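Local coordinates for trichomaglin (PDB 1SGL), which is an S-like ribonuclease of the RNase T2 family and so probably cleaves single-stranded RNA, at residues 148-154 against 198-204. Residues are numbered along the deposited sequence; the frame is centred on the assembly and turned at random.
Sequences MYDLKDI and CPRYVSL
Tyr149 and Val202 form an antiparallel hydrogen-bonded pair, Tyr149 N giving to Val202 O at 2.6 Å and Val202 N to Tyr149 O at 2.8 Å. Two residues on, as helix 151-162 begins, Leu151 N donates to Arg200 O (2.8 Å). Asp150 sits at the N-cap position, and its OD1 accepts from a water that also takes the Lys152 N-H and donates to Arg200 O, so the water links the first turn of the helix to segment 198-204. The other oxygen, OD2, lies 3.6 Å from Tyr201 CE2, the carboxylate turned 60° from the ring. Replacing this aspartate by alanine removes the carboxylate and is likely to leave the bridging water with one acceptor fewer. Strands 148-150 and 201-203 make a two-stranded antiparallel ribbon in this RNase T2-family chain, a strand close to the C-terminus pairing with the one that leads into helix 151-162, beside the Cys170-Cys198 disulfide. On the Tyr149-Val202 face the packing is apolar: Ile154 CD1 meets Val202 CG2 tip to tip at 3.7 Å and also touches Leu204 CD1. The Tyr149 and Leu204 side chains cross at about a right angle, and Tyr149 OH is hydrogen-bonded to Val142 O. A chi1 of 179° swings the Leu151 branch away from its own N and over to Cys198, where CD1 comes 4.0 Å from Cys198 CB.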
loop_
_atom_site.group_PDB
_atom_site.type_symbol
_atom_site.label_atom_id
_atom_site.label_comp_id
_atom_site.label_asym_id
_atom_site.label_seq_id
_atom_site.Cartn_x
_atom_site.Cartn_y
_atom_site.Cartn_z
ATOM N N MET A 148 15.246 9.867 -13.955
ATOM C CA MET A 148 14.309 10.463 -13.025
ATOM C C MET A 148 13.066 10.816 -13.835
ATOM O O MET A 148 13.136 10.921 -15.061
ATOM C CB MET A 148 14.917 11.715 -12.399
ATOM C CG MET A 148 16.134 11.428 -11.550
ATOM S SD MET A 148 16.766 12.916 -10.791
ATOM C CE MET A 148 15.823 12.946 -9.254
ATOM N N TYR A 149 11.937 10.988 -13.157
ATOM C CA TYR A 149 10.691 11.318 -13.834
ATOM C C TYR A 149 10.059 12.594 -13.322
ATOM O O TYR A 149 10.191 12.950 -12.151
ATOM C CB TYR A 149 9.666 10.196 -13.668
ATOM C CG TYR A 149 10.052 8.892 -14.306
ATOM C CD1 TYR A 149 10.671 7.890 -13.566
ATOM C CD2 TYR A 149 9.812 8.663 -15.659
ATOM C CE1 TYR A 149 11.041 6.693 -14.158
ATOM C CE2 TYR A 149 10.180 7.471 -16.258
ATOM C CZ TYR A 149 10.791 6.489 -15.503
ATOM O OH TYR A 149 11.135 5.296 -16.092
ATOM N N ASP A 150 9.348 13.272 -14.210
ATOM C CA ASP A 150 8.657 14.497 -13.845
ATOM C C ASP A 150 7.507 14.038 -12.943
ATOM O O ASP A 150 6.743 13.143 -13.305
ATOM C CB ASP A 150 8.116 15.185 -15.104
ATOM C CG ASP A 150 8.148 16.699 -15.001
ATOM O OD1 ASP A 150 7.383 17.273 -14.198
ATOM O OD2 ASP A 150 8.953 17.319 -15.723
ATOM N N LEU A 151 7.406 14.624 -11.758
ATOM C CA LEU A 151 6.353 14.244 -10.830
ATOM C C LEU A 151 4.998 14.248 -11.539
ATOM O O LEU A 151 4.215 13.299 -11.421
ATOM C CB LEU A 151 6.318 15.213 -9.647
ATOM C CG LEU A 151 5.232 14.925 -8.608
ATOM C CD1 LEU A 151 5.448 13.536 -8.027
ATOM C CD2 LEU A 151 5.267 15.987 -7.514
ATOM N N LYS A 152 4.750 15.321 -12.286
ATOM C CA LYS A 152 3.511 15.513 -13.026
ATOM C C LYS A 152 3.139 14.355 -13.955
ATOM O O LYS A 152 1.964 14.034 -14.100
ATOM C CB LYS A 152 3.599 16.814 -13.834
ATOM C CG LYS A 152 2.350 17.146 -14.622
ATOM C CD LYS A 152 1.367 18.025 -13.849
ATOM C CE LYS A 152 0.829 17.355 -12.593
ATOM N NZ LYS A 152 1.841 17.350 -11.504
ATOM N N ASP A 153 4.128 13.736 -14.591
ATOM C CA ASP A 153 3.856 12.619 -15.489
ATOM C C ASP A 153 3.222 11.460 -14.731
ATOM O O ASP A 153 2.316 10.796 -15.238
ATOM C CB ASP A 153 5.143 12.125 -16.159
ATOM C CG ASP A 153 5.543 12.963 -17.356
ATOM O OD1 ASP A 153 4.893 13.993 -17.616
ATOM O OD2 ASP A 153 6.510 12.589 -18.046
ATOM N N ILE A 154 3.714 11.214 -13.520
ATOM C CA ILE A 154 3.202 10.128 -12.700
ATOM C C ILE A 154 1.790 10.437 -12.202
ATOM O O ILE A 154 0.902 9.592 -12.289
ATOM C CB ILE A 154 4.144 9.858 -11.511
ATOM C CG1 ILE A 154 5.530 9.491 -12.048
ATOM C CG2 ILE A 154 3.584 8.743 -10.630
ATOM C CD1 ILE A 154 6.565 9.211 -10.982
ATOM N N CYS A 198 7.058 15.338 -2.500
ATOM C CA CYS A 198 7.978 15.063 -3.582
ATOM C C CYS A 198 8.438 16.291 -4.348
ATOM O O CYS A 198 7.675 17.230 -4.547
ATOM C CB CYS A 198 7.331 14.092 -4.559
ATOM S SG CYS A 198 6.973 12.445 -3.883
ATOM N N PRO A 199 9.708 16.297 -4.784
ATOM C CA PRO A 199 10.255 17.421 -5.546
ATOM C C PRO A 199 9.731 17.278 -6.977
ATOM O O PRO A 199 9.002 16.327 -7.266
ATOM C CB PRO A 199 11.756 17.202 -5.442
ATOM C CG PRO A 199 11.864 15.700 -5.431
ATOM C CD PRO A 199 10.754 15.300 -4.484
ATOM N N ARG A 200 10.108 18.197 -7.865
ATOM C CA ARG A 200 9.641 18.166 -9.252
ATOM C C ARG A 200 10.094 16.925 -10.015
ATOM O O ARG A 200 9.381 16.434 -10.885
ATOM C CB ARG A 200 10.099 19.419 -10.015
ATOM C CG ARG A 200 9.447 19.555 -11.397
ATOM C CD ARG A 200 9.977 20.755 -12.177
ATOM N NE ARG A 200 10.255 21.864 -11.281
ATOM C CZ ARG A 200 9.355 22.425 -10.480
ATOM N NH1 ARG A 200 8.100 21.986 -10.469
ATOM N NH2 ARG A 200 9.724 23.401 -9.658
ATOM N N TYR A 201 11.284 16.429 -9.714
ATOM C CA TYR A 201 11.768 15.230 -10.385
ATOM C C TYR A 201 11.950 14.136 -9.344
ATOM O O TYR A 201 12.482 14.380 -8.264
ATOM C CB TYR A 201 13.075 15.516 -11.123
ATOM C CG TYR A 201 12.904 16.560 -12.203
ATOM C CD1 TYR A 201 13.032 17.914 -11.917
ATOM C CD2 TYR A 201 12.553 16.194 -13.501
ATOM C CE1 TYR A 201 12.813 18.881 -12.892
ATOM C CE2 TYR A 201 12.332 17.152 -14.480
ATOM C CZ TYR A 201 12.463 18.492 -14.166
ATOM O OH TYR A 201 12.231 19.447 -15.124
ATOM N N VAL A 202 11.486 12.936 -9.664
ATOM C CA VAL A 202 11.580 11.833 -8.728
ATOM C C VAL A 202 12.161 10.586 -9.360
ATOM O O VAL A 202 12.280 10.481 -10.582
ATOM C CB VAL A 202 10.192 11.491 -8.128
ATOM C CG1 VAL A 202 9.635 12.699 -7.388
ATOM C CG2 VAL A 202 9.235 11.045 -9.231
ATOM N N SER A 203 12.536 9.636 -8.519
ATOM C CA SER A 203 13.101 8.407 -9.030
ATOM C C SER A 203 12.334 7.202 -8.523
ATOM O O SER A 203 11.818 7.197 -7.406
ATOM C CB SER A 203 14.581 8.308 -8.648
ATOM O OG SER A 203 14.749 8.295 -7.249
ATOM N N LEU A 204 12.246 6.195 -9.386
ATOM C CA LEU A 204 11.570 4.939 -9.107
ATOM C C LEU A 204 12.653 3.882 -9.265
ATOM O O LEU A 204 12.744 3.222 -10.296
ATOM C CB LEU A 204 10.450 4.702 -10.127
ATOM C CG LEU A 204 9.227 5.628 -10.045
ATOM C CD1 LEU A 204 8.382 5.505 -11.308
ATOM C CD2 LEU A 204 8.403 5.268 -8.828
HETATM O O HOH W 1 6.395 17.518 -11.589
#